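Local coordinates for periplasmic cell division protein (SufI) (Aquifex aeolicus, PDB 6SYY) that probably oxidises its substrates with the help of bound copper ions, as expected of a periplasmic multicopper oxidase, at residues Ser79-Ile87 against Tyr168-Gly176; Tyr443-His454 against Lys478-Met486. All coordinates share one frame; numbering follows the deposited sequence.

Contact 1: Ser79-Ile87 against Tyr168-Gly176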
ATOM      1  N   SER A  79     -27.360  -3.737   1.304  1.00 41.62           N
ATOM      2  CA  SER A  79     -26.776  -2.404   1.364  1.00 41.87           C
ATOM      3  C   SER A  79     -25.835  -2.340   2.558  1.00 41.93           C
ATOM      4  O   SER A  79     -26.261  -2.532   3.702  1.00 57.67           O
ATOM      5  CB  SER A  79     -27.857  -1.330   1.468  1.00 34.79           C
ATOM      6  OG  SER A  79     -28.544  -1.421   2.701  1.00102.90           O
ATOM      7  N   THR A  80     -24.562  -2.080   2.289  1.00 31.50           N
ATOM      8  CA  THR A  80     -23.534  -2.032   3.319  1.00 28.84           C
ATOM      9  C   THR A  80     -23.174  -0.580   3.582  1.00 35.14           C
ATOM     10  O   THR A  80     -22.762   0.135   2.663  1.00 25.57           O
ATOM     11  CB  THR A  80     -22.297  -2.820   2.895  1.00 24.76           C
ATOM     12  OG1 THR A  80     -22.676  -4.166   2.583  1.00 25.36           O
ATOM     13  CG2 THR A  80     -21.264  -2.825   4.017  1.00 25.15           C
ATOM     14  N   ASP A  81     -23.336  -0.149   4.830  1.00 26.24           N
ATOM     15  CA  ASP A  81     -22.942   1.196   5.216  1.00 32.28           C
ATOM     16  C   ASP A  81     -21.425   1.295   5.181  1.00 24.07           C
ATOM     17  O   ASP A  81     -20.734   0.558   5.891  1.00 31.38           O
ATOM     18  CB  ASP A  81     -23.475   1.531   6.609  1.00 42.76           C
ATOM     19  CG  ASP A  81     -24.988   1.689   6.638  1.00 43.63           C
ATOM     20  OD1 ASP A  81     -25.630   1.514   5.582  1.00 59.45           O
ATOM     21  OD2 ASP A  81     -25.536   1.991   7.720  1.00 69.35           O
ATOM     22  N   MET A  82     -20.904   2.194   4.347  1.00 27.51           N
ATOM     23  CA  MET A  82     -19.466   2.318   4.171  1.00 22.15           C
ATOM     24  C   MET A  82     -19.085   3.776   3.951  1.00 31.68           C
ATOM     25  O   MET A  82     -19.918   4.621   3.609  1.00 31.71           O
ATOM     26  CB  MET A  82     -18.966   1.472   2.995  1.00 23.01           C
ATOM     27  CG  MET A  82     -19.032  -0.023   3.231  1.00 28.95           C
ATOM     28  SD  MET A  82     -18.281  -0.937   1.881  1.00 38.83           S
ATOM     29  CE  MET A  82     -16.575  -0.423   2.047  1.00 43.55           C
ATOM     30  N   LEU A  83     -17.799   4.050   4.153  1.00 30.08           N
ATOM     31  CA  LEU A  83     -17.204   5.335   3.821  1.00 20.84           C
ATOM     32  C   LEU A  83     -16.581   5.266   2.432  1.00 47.42           C
ATOM     33  O   LEU A  83     -16.047   4.230   2.027  1.00 29.22           O
ATOM     34  CB  LEU A  83     -16.141   5.717   4.854  1.00 26.24           C
ATOM     35  CG  LEU A  83     -16.592   6.116   6.266  1.00 24.55           C
ATOM     36  CD1 LEU A  83     -15.434   6.022   7.255  1.00 29.32           C
ATOM     37  CD2 LEU A  83     -17.162   7.521   6.263  1.00 21.27           C
ATOM     38  N   VAL A  84     -16.661   6.371   1.694  1.00 28.76           N
ATOM     39  CA  VAL A  84     -16.033   6.460   0.382  1.00 29.96           C
ATOM     40  C   VAL A  84     -15.374   7.821   0.250  1.00 20.50           C
ATOM     41  O   VAL A  84     -15.816   8.810   0.841  1.00 26.63           O
ATOM     42  CB  VAL A  84     -17.028   6.243  -0.786  1.00 22.00           C
ATOM     43  CG1 VAL A  84     -17.595   4.838  -0.760  1.00 24.10           C
ATOM     44  CG2 VAL A  84     -18.145   7.275  -0.751  1.00 22.48           C
ATOM     45  N   TYR A  85     -14.294   7.858  -0.518  1.00 29.63           N
ATOM     46  CA  TYR A  85     -13.745   9.108  -1.021  1.00 27.10           C
ATOM     47  C   TYR A  85     -14.471   9.439  -2.318  1.00 28.47           C
ATOM     48  O   TYR A  85     -14.462   8.636  -3.258  1.00 24.57           O
ATOM     49  CB  TYR A  85     -12.239   8.990  -1.259  1.00 32.38           C
ATOM     50  CG  TYR A  85     -11.384   9.013  -0.007  1.00 30.11           C
ATOM     51  CD1 TYR A  85     -11.518  10.025   0.936  1.00 29.07           C
ATOM     52  CD2 TYR A  85     -10.432   8.026   0.224  1.00 24.65           C
ATOM     53  CE1 TYR A  85     -10.727  10.050   2.081  1.00 42.61           C
ATOM     54  CE2 TYR A  85      -9.638   8.042   1.361  1.00 47.91           C
ATOM     55  CZ  TYR A  85      -9.789   9.054   2.286  1.00 35.03           C
ATOM     56  OH  TYR A  85      -9.001   9.067   3.415  1.00 28.43           O
ATOM     57  N   GLU A  86     -15.125  10.598  -2.363  1.00 34.37           N
ATOM     58  CA  GLU A  86     -15.821  11.044  -3.564  1.00 26.93           C
ATOM     59  C   GLU A  86     -14.953  12.060  -4.295  1.00 43.61           C
ATOM     60  O   GLU A  86     -14.586  13.096  -3.730  1.00 34.54           O
ATOM     61  CB  GLU A  86     -17.192  11.645  -3.252  1.00 30.63           C
ATOM     62  CG  GLU A  86     -17.915  12.115  -4.516  1.00 34.34           C
ATOM     63  CD  GLU A  86     -19.416  12.256  -4.343  1.00 45.30           C
ATOM     64  OE1 GLU A  86     -19.905  12.133  -3.201  1.00 65.71           O
ATOM     65  OE2 GLU A  86     -20.107  12.490  -5.357  1.00 75.01           O
ATOM     66  N   ILE A  87     -14.626  11.750  -5.546  1.00 29.92           N
ATOM     67  CA  ILE A  87     -13.845  12.620  -6.414  1.00 28.88           C
ATOM     68  C   ILE A  87     -14.560  12.656  -7.754  1.00 34.24           C
ATOM     69  O   ILE A  87     -14.609  11.641  -8.458  1.00 44.51           O
ATOM     70  CB  ILE A  87     -12.405  12.124  -6.590  1.00 28.70           C
ATOM     71  CG1 ILE A  87     -11.720  11.966  -5.233  1.00 34.44           C
ATOM     72  CG2 ILE A  87     -11.629  13.080  -7.473  1.00 30.00           C
ATOM     73  CD1 ILE A  87     -10.417  11.206  -5.303  1.00 34.35           C
ATOM     74  N   TYR A 168     -10.208   1.884  11.606  1.00 27.35           N
ATOM     75  CA  TYR A 168     -11.652   1.960  11.422  1.00 25.51           C
ATOM     76  C   TYR A 168     -12.004   2.519  10.047  1.00 31.38           C
ATOM     77  O   TYR A 168     -12.815   1.938   9.316  1.00 26.76           O
ATOM     78  CB  TYR A 168     -12.281   2.815  12.526  1.00 29.58           C
ATOM     79  CG  TYR A 168     -13.777   2.993  12.367  1.00 37.93           C
ATOM     80  CD1 TYR A 168     -14.299   4.019  11.584  1.00 28.39           C
ATOM     81  CD2 TYR A 168     -14.665   2.135  12.995  1.00 23.84           C
ATOM     82  CE1 TYR A 168     -15.660   4.180  11.427  1.00 34.38           C
ATOM     83  CE2 TYR A 168     -16.030   2.293  12.848  1.00 28.65           C
ATOM     84  CZ  TYR A 168     -16.523   3.316  12.060  1.00 44.54           C
ATOM     85  OH  TYR A 168     -17.883   3.480  11.908  1.00 35.46           O
ATOM     86  N   GLN A 169     -11.409   3.653   9.681  1.00 33.79           N
ATOM     87  CA  GLN A 169     -11.849   4.341   8.473  1.00 35.69           C
ATOM     88  C   GLN A 169     -11.408   3.604   7.215  1.00 28.32           C
ATOM     89  O   GLN A 169     -12.154   3.548   6.230  1.00 26.03           O
ATOM     90  CB  GLN A 169     -11.344   5.782   8.475  1.00 21.07           C
ATOM     91  CG  GLN A 169     -11.968   6.635   9.564  1.00 22.19           C
ATOM     92  CD  GLN A 169     -11.844   8.115   9.281  1.00 44.31           C
ATOM     93  OE1 GLN A 169     -10.769   8.607   8.937  1.00 29.18           O
ATOM     94  NE2 GLN A 169     -12.952   8.834   9.409  1.00 35.75           N
ATOM     95  N   VAL A 170     -10.204   3.031   7.221  1.00 21.05           N
ATOM     96  CA  VAL A 170      -9.771   2.226   6.083  1.00 23.35           C
ATOM     97  C   VAL A 170     -10.689   1.025   5.917  1.00 26.77           C
ATOM     98  O   VAL A 170     -11.194   0.749   4.822  1.00 24.21           O
ATOM     99  CB  VAL A 170      -8.304   1.797   6.252  1.00 27.73           C
ATOM    100  CG1 VAL A 170      -7.914   0.795   5.170  1.00 22.07           C
ATOM    101  CG2 VAL A 170      -7.395   3.013   6.210  1.00 22.31           C
ATOM    102  N   TYR A 171     -10.945   0.311   7.016  1.00 22.04           N
ATOM    103  CA  TYR A 171     -11.789  -0.875   6.957  1.00 28.69           C
ATOM    104  C   TYR A 171     -13.198  -0.547   6.486  1.00 21.65           C
ATOM    105  O   TYR A 171     -13.822  -1.358   5.792  1.00 22.96           O
ATOM    106  CB  TYR A 171     -11.832  -1.550   8.325  1.00 21.50           C
ATOM    107  CG  TYR A 171     -12.692  -2.791   8.362  1.00 37.52           C
ATOM    108  CD1 TYR A 171     -12.252  -3.977   7.791  1.00 29.69           C
ATOM    109  CD2 TYR A 171     -13.942  -2.779   8.971  1.00 34.09           C
ATOM    110  CE1 TYR A 171     -13.033  -5.115   7.817  1.00 27.51           C
ATOM    111  CE2 TYR A 171     -14.729  -3.920   9.011  1.00 23.05           C
ATOM    112  CZ  TYR A 171     -14.266  -5.087   8.431  1.00 39.49           C
ATOM    113  OH  TYR A 171     -15.032  -6.232   8.458  1.00 32.57           O
ATOM    114  N   TYR A 172     -13.719   0.626   6.840  1.00 25.14           N
ATOM    115  CA  TYR A 172     -15.073   0.963   6.423  1.00 26.11           C
ATOM    116  C   TYR A 172     -15.140   1.556   5.021  1.00 30.29           C
ATOM    117  O   TYR A 172     -16.245   1.801   4.525  1.00 28.68           O
ATOM    118  CB  TYR A 172     -15.727   1.905   7.443  1.00 25.54           C
ATOM    119  CG  TYR A 172     -16.492   1.128   8.486  1.00 25.84           C
ATOM    120  CD1 TYR A 172     -15.874   0.695   9.653  1.00 28.38           C
ATOM    121  CD2 TYR A 172     -17.820   0.784   8.284  1.00 29.43           C
ATOM    122  CE1 TYR A 172     -16.569  -0.042  10.596  1.00 26.26           C
ATOM    123  CE2 TYR A 172     -18.522   0.050   9.223  1.00 43.32           C
ATOM    124  CZ  TYR A 172     -17.891  -0.358  10.377  1.00 36.62           C
ATOM    125  OH  TYR A 172     -18.582  -1.088  11.313  1.00 43.45           O
ATOM    126  N   GLY A 173     -14.005   1.782   4.362  1.00 25.99           N
ATOM    127  CA  GLY A 173     -14.062   2.055   2.940  1.00 20.91           C
ATOM    128  C   GLY A 173     -13.165   3.146   2.392  1.00 38.45           C
ATOM    129  O   GLY A 173     -13.082   3.312   1.173  1.00 37.81           O
ATOM    130  N   LEU A 174     -12.491   3.900   3.257  1.00 24.37           N
ATOM    131  CA  LEU A 174     -11.612   4.971   2.787  1.00 20.86           C
ATOM    132  C   LEU A 174     -10.282   4.348   2.379  1.00 30.22           C
ATOM    133  O   LEU A 174      -9.376   4.167   3.193  1.00 39.15           O
ATOM    134  CB  LEU A 174     -11.437   6.044   3.854  1.00 20.55           C
ATOM    135  CG  LEU A 174     -12.711   6.778   4.270  1.00 20.83           C
ATOM    136  CD1 LEU A 174     -12.400   7.896   5.268  1.00 21.00           C
ATOM    137  CD2 LEU A 174     -13.436   7.312   3.043  1.00 22.40           C
ATOM    138  N   ALA A 175     -10.177   3.998   1.097  1.00 28.00           N
ATOM    139  CA  ALA A 175      -8.965   3.422   0.532  1.00 33.06           C
ATOM    140  C   ALA A 175      -9.048   3.524  -0.983  1.00 29.77           C
ATOM    141  O   ALA A 175     -10.090   3.228  -1.575  1.00 27.81           O
ATOM    142  CB  ALA A 175      -8.767   1.957   0.952  1.00 19.25           C
ATOM    143  N   GLY A 176      -7.948   3.937  -1.599  1.00 22.06           N
ATOM    144  CA  GLY A 176      -7.905   4.064  -3.042  1.00 24.66           C
ATOM    145  C   GLY A 176      -6.488   3.922  -3.549  1.00 20.85           C
ATOM    146  O   GLY A 176      -5.515   4.082  -2.802  1.00 24.22           O
TER
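A Schellman motif at the C-terminal end of helix 166-172 brings Tyr172, Gly173 and Leu174 against Met82-Tyr85 of strand 80-86. The short helical and strand axes run at 107° to each other, so the strand passes across the end of the helix. One hydrogen bond joins the two backbones: Leu83 N donates to Tyr172 O over 2.8 Å, reaching the oxygen from above its carbonyl plane. Gly173 has a positive phi; its N donates to Val170 O and Leu174 N to Gln169 O, the two bonds of the motif. The CA of Gly173 lies 3.1 Å from Leu83 O in a CA-H...O contact, so the glycine backbone itself packs on the strand.

Leu174 fills the angle between Leu83 and Tyr85. With CG anti to its carbonyl carbon (chi1 -62°), its CD2 methyl is carried over the centre of one face of the Tyr85 ring, 3.8 Å from the centroid and only 7° off the normal, a CH-pi contact. The same CD2 is 3.6 Å from Leu83 CB, while Leu174 CB sits over the same face of the tyrosine, displaced toward the CE2-CZ rim. Nearer the helix, Leu83 CD1 rests on Tyr172 CB at 4.1 Å. Met82 bends at chi3, which curls its CE methyl back beside Gly173 CA at 3.6 Å. Asp81 O meets the Tyr172 ring at its edge.

Beyond the two segments, Pro160 supports both Tyr85 and Leu174, and Asn92 ND2 takes up Gly173 O. The contact thus packs a glycine-terminated helix end on a strand of the sheet formed by 63-72, 80-86 and 102-110, within a cupredoxin-type domain of a multicopper oxidase.

Contact 2: Tyr443-His454 against Lys478-Met486. With CU (copper (II) ion), chain B.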
ATOM      1  N   TYR A 443      15.778  -2.462  11.712  1.00 22.73           N
ATOM      2  CA  TYR A 443      14.634  -2.949  12.464  1.00 23.43           C
ATOM      3  C   TYR A 443      15.004  -4.247  13.166  1.00 32.73           C
ATOM      4  O   TYR A 443      15.506  -5.181  12.534  1.00 32.23           O
ATOM      5  CB  TYR A 443      13.438  -3.172  11.544  1.00 28.96           C
ATOM      6  CG  TYR A 443      12.837  -1.907  10.980  1.00 43.75           C
ATOM      7  CD1 TYR A 443      12.273  -0.954  11.816  1.00 32.65           C
ATOM      8  CD2 TYR A 443      12.808  -1.678   9.611  1.00 30.20           C
ATOM      9  CE1 TYR A 443      11.709   0.204  11.304  1.00 29.88           C
ATOM     10  CE2 TYR A 443      12.247  -0.528   9.090  1.00 35.04           C
ATOM     11  CZ  TYR A 443      11.699   0.411   9.943  1.00 29.87           C
ATOM     12  OH  TYR A 443      11.138   1.560   9.434  1.00 31.85           O
ATOM     13  N   VAL A 444      14.765  -4.301  14.474  1.00 23.42           N
ATOM     14  CA  VAL A 444      15.014  -5.491  15.278  1.00 30.94           C
ATOM     15  C   VAL A 444      13.702  -5.859  15.954  1.00 35.48           C
ATOM     16  O   VAL A 444      13.277  -5.188  16.903  1.00 42.04           O
ATOM     17  CB  VAL A 444      16.123  -5.268  16.315  1.00 36.94           C
ATOM     18  CG1 VAL A 444      16.404  -6.556  17.065  1.00 31.50           C
ATOM     19  CG2 VAL A 444      17.387  -4.751  15.646  1.00 36.64           C
ATOM     20  N   ASN A 445      13.064  -6.926  15.479  1.00 30.23           N
ATOM     21  CA  ASN A 445      11.748  -7.338  15.968  1.00 30.97           C
ATOM     22  C   ASN A 445      11.932  -8.361  17.083  1.00 33.84           C
ATOM     23  O   ASN A 445      12.184  -9.538  16.826  1.00 37.44           O
ATOM     24  CB  ASN A 445      10.909  -7.905  14.827  1.00 31.88           C
ATOM     25  CG  ASN A 445       9.498  -8.262  15.258  1.00 48.85           C
ATOM     26  OD1 ASN A 445       9.107  -8.040  16.408  1.00 33.02           O
ATOM     27  ND2 ASN A 445       8.717  -8.805  14.327  1.00 29.11           N
ATOM     28  N   ASN A 446      11.785  -7.913  18.330  1.00 29.86           N
ATOM     29  CA  ASN A 446      11.840  -8.790  19.492  1.00 34.91           C
ATOM     30  C   ASN A 446      10.456  -9.226  19.960  1.00 49.58           C
ATOM     31  O   ASN A 446      10.295  -9.612  21.123  1.00 57.74           O
ATOM     32  CB  ASN A 446      12.589  -8.106  20.637  1.00 48.30           C
ATOM     33  CG  ASN A 446      14.063  -7.918  20.341  1.00 53.00           C
ATOM     34  OD1 ASN A 446      14.699  -8.772  19.716  1.00 68.93           O
ATOM     35  ND2 ASN A 446      14.615  -6.796  20.788  1.00 61.47           N
ATOM     36  N   THR A 447       9.455  -9.173  19.085  1.00 28.91           N
ATOM     37  CA  THR A 447       8.099  -9.576  19.430  1.00 34.39           C
ATOM     38  C   THR A 447       7.734 -10.865  18.708  1.00 30.92           C
ATOM     39  O   THR A 447       8.458 -11.349  17.833  1.00 40.98           O
ATOM     40  CB  THR A 447       7.089  -8.478  19.081  1.00 38.95           C
ATOM     41  OG1 THR A 447       6.913  -8.427  17.662  1.00 30.81           O
ATOM     42  CG2 THR A 447       7.582  -7.129  19.574  1.00 28.15           C
ATOM     43  N   GLY A 448       6.588 -11.418  19.090  1.00 50.91           N
ATOM     44  CA  GLY A 448       6.099 -12.641  18.498  1.00 45.60           C
ATOM     45  C   GLY A 448       5.307 -12.468  17.226  1.00 43.51           C
ATOM     46  O   GLY A 448       4.845 -13.459  16.652  1.00 46.02           O
ATOM     47  N   MET A 449       5.140 -11.236  16.757  1.00 26.68           N
ATOM     48  CA  MET A 449       4.322 -10.952  15.590  1.00 49.30           C
ATOM     49  C   MET A 449       5.148 -10.224  14.540  1.00 31.16           C
ATOM     50  O   MET A 449       6.096  -9.504  14.860  1.00 36.30           O
ATOM     51  CB  MET A 449       3.093 -10.113  15.971  1.00 33.76           C
ATOM     52  CG  MET A 449       2.109  -9.927  14.836  1.00 58.95           C
ATOM     53  SD  MET A 449       0.427  -9.697  15.408  1.00 70.31           S
ATOM     54  CE  MET A 449      -0.441  -9.769  13.849  1.00 34.87           C
ATOM     55  N   TYR A 450       4.791 -10.430  13.278  1.00 31.78           N
ATOM     56  CA  TYR A 450       5.435  -9.684  12.216  1.00 30.75           C
ATOM     57  C   TYR A 450       4.919  -8.247  12.206  1.00 27.41           C
ATOM     58  O   TYR A 450       3.829  -7.943  12.699  1.00 28.39           O
ATOM     59  CB  TYR A 450       5.191 -10.355  10.862  1.00 33.41           C
ATOM     60  CG  TYR A 450       4.019  -9.791  10.092  1.00 37.22           C
ATOM     61  CD1 TYR A 450       4.216  -8.869   9.071  1.00 30.28           C
ATOM     62  CD2 TYR A 450       2.717 -10.179  10.384  1.00 23.33           C
ATOM     63  CE1 TYR A 450       3.149  -8.352   8.361  1.00 35.94           C
ATOM     64  CE2 TYR A 450       1.641  -9.663   9.677  1.00 27.08           C
ATOM     65  CZ  TYR A 450       1.864  -8.747   8.668  1.00 22.10           C
ATOM     66  OH  TYR A 450       0.805  -8.228   7.954  1.00 21.89           O
ATOM     67  N   HIS A 451       5.725  -7.355  11.640  1.00 26.45           N
ATOM     68  CA  HIS A 451       5.332  -5.959  11.496  1.00 23.57           C
ATOM     69  C   HIS A 451       5.773  -5.431  10.140  1.00 25.87           C
ATOM     70  O   HIS A 451       6.972  -5.423   9.836  1.00 27.76           O
ATOM     71  CB  HIS A 451       5.936  -5.098  12.606  1.00 29.08           C
ATOM     72  CG  HIS A 451       5.641  -5.595  13.983  1.00 26.32           C
ATOM     73  ND1 HIS A 451       4.413  -5.430  14.585  1.00 30.65           N
ATOM     74  CD2 HIS A 451       6.412  -6.261  14.876  1.00 34.06           C
ATOM     75  CE1 HIS A 451       4.440  -5.971  15.790  1.00 30.27           C
ATOM     76  NE2 HIS A 451       5.642  -6.483  15.990  1.00 33.86           N
ATOM     77  N   PRO A 452       4.848  -4.988   9.303  1.00 27.18           N
ATOM     78  CA  PRO A 452       5.251  -4.287   8.078  1.00 20.92           C
ATOM     79  C   PRO A 452       5.552  -2.828   8.380  1.00 27.34           C
ATOM     80  O   PRO A 452       4.636  -2.017   8.549  1.00 29.53           O
ATOM     81  CB  PRO A 452       4.032  -4.459   7.162  1.00 26.10           C
ATOM     82  CG  PRO A 452       2.870  -4.529   8.113  1.00 31.02           C
ATOM     83  CD  PRO A 452       3.385  -5.119   9.415  1.00 38.58           C
ATOM     84  N   MET A 453       6.832  -2.488   8.473  1.00 29.33           N
ATOM     85  CA  MET A 453       7.251  -1.171   8.937  1.00 25.35           C
ATOM     86  C   MET A 453       7.322  -0.191   7.774  1.00 24.71           C
ATOM     87  O   MET A 453       7.951  -0.471   6.748  1.00 24.21           O
ATOM     88  CB  MET A 453       8.603  -1.258   9.647  1.00 29.00           C
ATOM     89  CG  MET A 453       8.574  -2.088  10.922  1.00 27.61           C
ATOM     90  SD  MET A 453       7.391  -1.458  12.133  1.00 32.04           S
ATOM     91  CE  MET A 453       7.995   0.215  12.366  1.00 34.48           C
ATOM     92  N   HIS A 454       6.685   0.961   7.948  1.00 26.68           N
ATOM     93  CA  HIS A 454       6.566   1.975   6.912  1.00 17.86           C
ATOM     94  C   HIS A 454       7.150   3.284   7.423  1.00 34.06           C
ATOM     95  O   HIS A 454       6.923   3.668   8.576  1.00 30.55           O
ATOM     96  CB  HIS A 454       5.091   2.144   6.510  1.00 17.78           C
ATOM     97  CG  HIS A 454       4.834   3.276   5.566  1.00 30.11           C
ATOM     98  ND1 HIS A 454       5.440   3.372   4.332  1.00 34.95           N
ATOM     99  CD2 HIS A 454       4.017   4.352   5.668  1.00 34.97           C
ATOM    100  CE1 HIS A 454       5.019   4.465   3.721  1.00 34.13           C
ATOM    101  NE2 HIS A 454       4.155   5.077   4.510  1.00 29.12           N
ATOM    102  N   LYS A 478      11.470   0.686  -1.916  1.00 27.45           N
ATOM    103  CA  LYS A 478      10.369   0.261  -1.067  1.00 31.50           C
ATOM    104  C   LYS A 478       9.967   1.393  -0.131  1.00 29.48           C
ATOM    105  O   LYS A 478      10.736   2.329   0.099  1.00 35.13           O
ATOM    106  CB  LYS A 478      10.769  -0.973  -0.250  1.00 19.49           C
ATOM    107  CG  LYS A 478      11.206  -2.160  -1.092  1.00 43.47           C
ATOM    108  CD  LYS A 478      10.008  -2.929  -1.615  1.00 33.73           C
ATOM    109  CE  LYS A 478       9.282  -3.625  -0.479  1.00 28.78           C
ATOM    110  NZ  LYS A 478       7.988  -4.204  -0.931  1.00 26.50           N
ATOM    111  N   ASP A 479       8.742   1.310   0.408  1.00 22.78           N
ATOM    112  CA  ASP A 479       8.374   2.130   1.558  1.00 47.70           C
ATOM    113  C   ASP A 479       7.744   1.332   2.695  1.00 23.61           C
ATOM    114  O   ASP A 479       7.457   1.915   3.746  1.00 31.01           O
ATOM    115  CB  ASP A 479       7.446   3.295   1.152  1.00 27.10           C
ATOM    116  CG  ASP A 479       6.104   2.840   0.608  1.00 25.22           C
ATOM    117  OD1 ASP A 479       5.422   2.008   1.245  1.00 35.58           O
ATOM    118  OD2 ASP A 479       5.709   3.361  -0.455  1.00 58.03           O
ATOM    119  N   THR A 480       7.543   0.023   2.527  1.00 24.59           N
ATOM    120  CA  THR A 480       7.026  -0.849   3.580  1.00 24.27           C
ATOM    121  C   THR A 480       7.768  -2.177   3.517  1.00 26.29           C
ATOM    122  O   THR A 480       7.695  -2.874   2.500  1.00 29.56           O
ATOM    123  CB  THR A 480       5.518  -1.078   3.418  1.00 28.63           C
ATOM    124  OG1 THR A 480       4.835   0.182   3.342  1.00 33.58           O
ATOM    125  CG2 THR A 480       4.975  -1.882   4.589  1.00 31.60           C
ATOM    126  N   VAL A 481       8.468  -2.546   4.591  1.00 24.42           N
ATOM    127  CA  VAL A 481       9.264  -3.772   4.616  1.00 19.16           C
ATOM    128  C   VAL A 481       8.706  -4.715   5.676  1.00 33.97           C
ATOM    129  O   VAL A 481       8.434  -4.303   6.808  1.00 32.47           O
ATOM    130  CB  VAL A 481      10.761  -3.491   4.855  1.00 25.35           C
ATOM    131  CG1 VAL A 481      10.986  -2.743   6.162  1.00 26.02           C
ATOM    132  CG2 VAL A 481      11.562  -4.799   4.824  1.00 20.06           C
ATOM    133  N   ILE A 482       8.527  -5.981   5.296  1.00 23.66           N
ATOM    134  CA  ILE A 482       8.080  -7.005   6.232  1.00 30.98           C
ATOM    135  C   ILE A 482       9.217  -7.339   7.183  1.00 33.29           C
ATOM    136  O   ILE A 482      10.348  -7.601   6.753  1.00 27.17           O
ATOM    137  CB  ILE A 482       7.620  -8.264   5.479  1.00 37.30           C
ATOM    138  CG1 ILE A 482       6.410  -7.964   4.593  1.00 30.04           C
ATOM    139  CG2 ILE A 482       7.317  -9.393   6.455  1.00 25.19           C
ATOM    140  CD1 ILE A 482       5.972  -9.145   3.760  1.00 21.45           C
ATOM    141  N   VAL A 483       8.923  -7.343   8.479  1.00 29.00           N
ATOM    142  CA  VAL A 483       9.889  -7.723   9.503  1.00 24.27           C
ATOM    143  C   VAL A 483       9.269  -8.867  10.293  1.00 48.78           C
ATOM    144  O   VAL A 483       8.385  -8.644  11.128  1.00 26.89           O
ATOM    145  CB  VAL A 483      10.265  -6.552  10.414  1.00 26.45           C
ATOM    146  CG1 VAL A 483      11.345  -6.977  11.402  1.00 27.75           C
ATOM    147  CG2 VAL A 483      10.730  -5.364   9.578  1.00 20.71           C
ATOM    148  N   ALA A 484       9.738 -10.091  10.038  1.00 23.22           N
ATOM    149  CA  ALA A 484       9.154 -11.286  10.629  1.00 31.56           C
ATOM    150  C   ALA A 484       9.507 -11.384  12.113  1.00 24.78           C
ATOM    151  O   ALA A 484      10.431 -10.714  12.581  1.00 25.85           O
ATOM    152  CB  ALA A 484       9.645 -12.529   9.890  1.00 28.94           C
ATOM    153  N   PRO A 485       8.782 -12.207  12.875  1.00 48.19           N
ATOM    154  CA  PRO A 485       9.125 -12.390  14.291  1.00 39.47           C
ATOM    155  C   PRO A 485      10.579 -12.794  14.461  1.00 33.33           C
ATOM    156  O   PRO A 485      11.089 -13.655  13.744  1.00 37.98           O
ATOM    157  CB  PRO A 485       8.177 -13.506  14.742  1.00 34.04           C
ATOM    158  CG  PRO A 485       7.008 -13.373  13.855  1.00 32.66           C
ATOM    159  CD  PRO A 485       7.554 -12.940  12.520  1.00 28.86           C
ATOM    160  N   MET A 486      11.252 -12.143  15.409  1.00 47.89           N
ATOM    161  CA  MET A 486      12.645 -12.422  15.753  1.00 75.20           C
ATOM    162  C   MET A 486      13.596 -12.185  14.580  1.00 27.55           C
ATOM    163  O   MET A 486      14.697 -12.741  14.547  1.00 37.41           O
ATOM    164  CB  MET A 486      12.807 -13.851  16.296  1.00 36.35           C
ATOM    165  CG  MET A 486      11.884 -14.173  17.471  1.00 43.65           C
ATOM    166  SD  MET A 486      11.973 -12.950  18.806  1.00 80.64           S
ATOM    167  CE  MET A 486      10.777 -13.605  19.969  1.00 50.61           C
TER
HETATM  168 CU    CU B 701       2.951  -3.945  13.922  0.65 24.27          CU
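Strands 451-454 and 480-483 pair antiparallel, with His451-Val483 and Met453-Val481 as hydrogen-bonded pairs, while strand 443-445 lies 8.8 Å from 480-483 by its axis. Val483 O takes two donors from opposite faces of its carbonyl plane, His451 N at 3.0 Å and Asn445 ND2 at 3.2 Å. The Asn445 amide also gives a nearly straight bond to Met449 O (2.8 Å, 177°), lying in the amide plane. Its OD1 receives Thr447 N in an Asx turn and Thr447 OG1 on a lone pair, which fixes the rotation of the amide. Thr447 OG1 in turn accepts from His451 NE2 at 2.9 Å, close to the imidazole plane, leaving ND1 to bind copper at 2.2 Å; Cys509 and His514 complete that site.

Between the two sheets, Val483 presents CG1 to Asn445 CB and CG2 to Tyr443 CB. Val481 CG1 comes obliquely to the Tyr443 ring, 3.9 Å from CE2. Pro485 closes the loop end, its CG and CD against Gly448, Met449 and Tyr450.

At the far end, CG of His454 stands anti to its backbone N (chi1 173°), and ND1 donates to Asp479 O over 2.6 Å from the edge of the ring; NE2 binds another copper together with His118. Asp479 OD1 accepts from Thr480 OG1 and His120 NE2, while OD2 forms a salt bridge with Arg300. Both copper-binding histidines of this contact, His451 and His454, therefore have their second ring nitrogen tied to a protein oxygen, a second shell that holds the imidazole orientation and probably tunes its donor strength.

In the fold
Both segments of contact 1 precede those of contact 2 in the sequence, and the two contacts lie in the N-terminal and C-terminal multicopper oxidase regions. Their centres are 27 Å apart and their nearest atoms about 11 Å, without touching. Contact 1 joins a helix end to the sheet containing strand 80-86; contact 2 joins strand 437-445, of one sheet, to the pair 451-455 and 480-483, of another. The copper cluster links the two regions: His118, His120, His159 and His161 come from the first, His454, His456, His508 and His510 from the second. Contact 1 lies beside this cluster, with Ala175 near His159, whereas contact 2 supplies ligands directly to two copper sites.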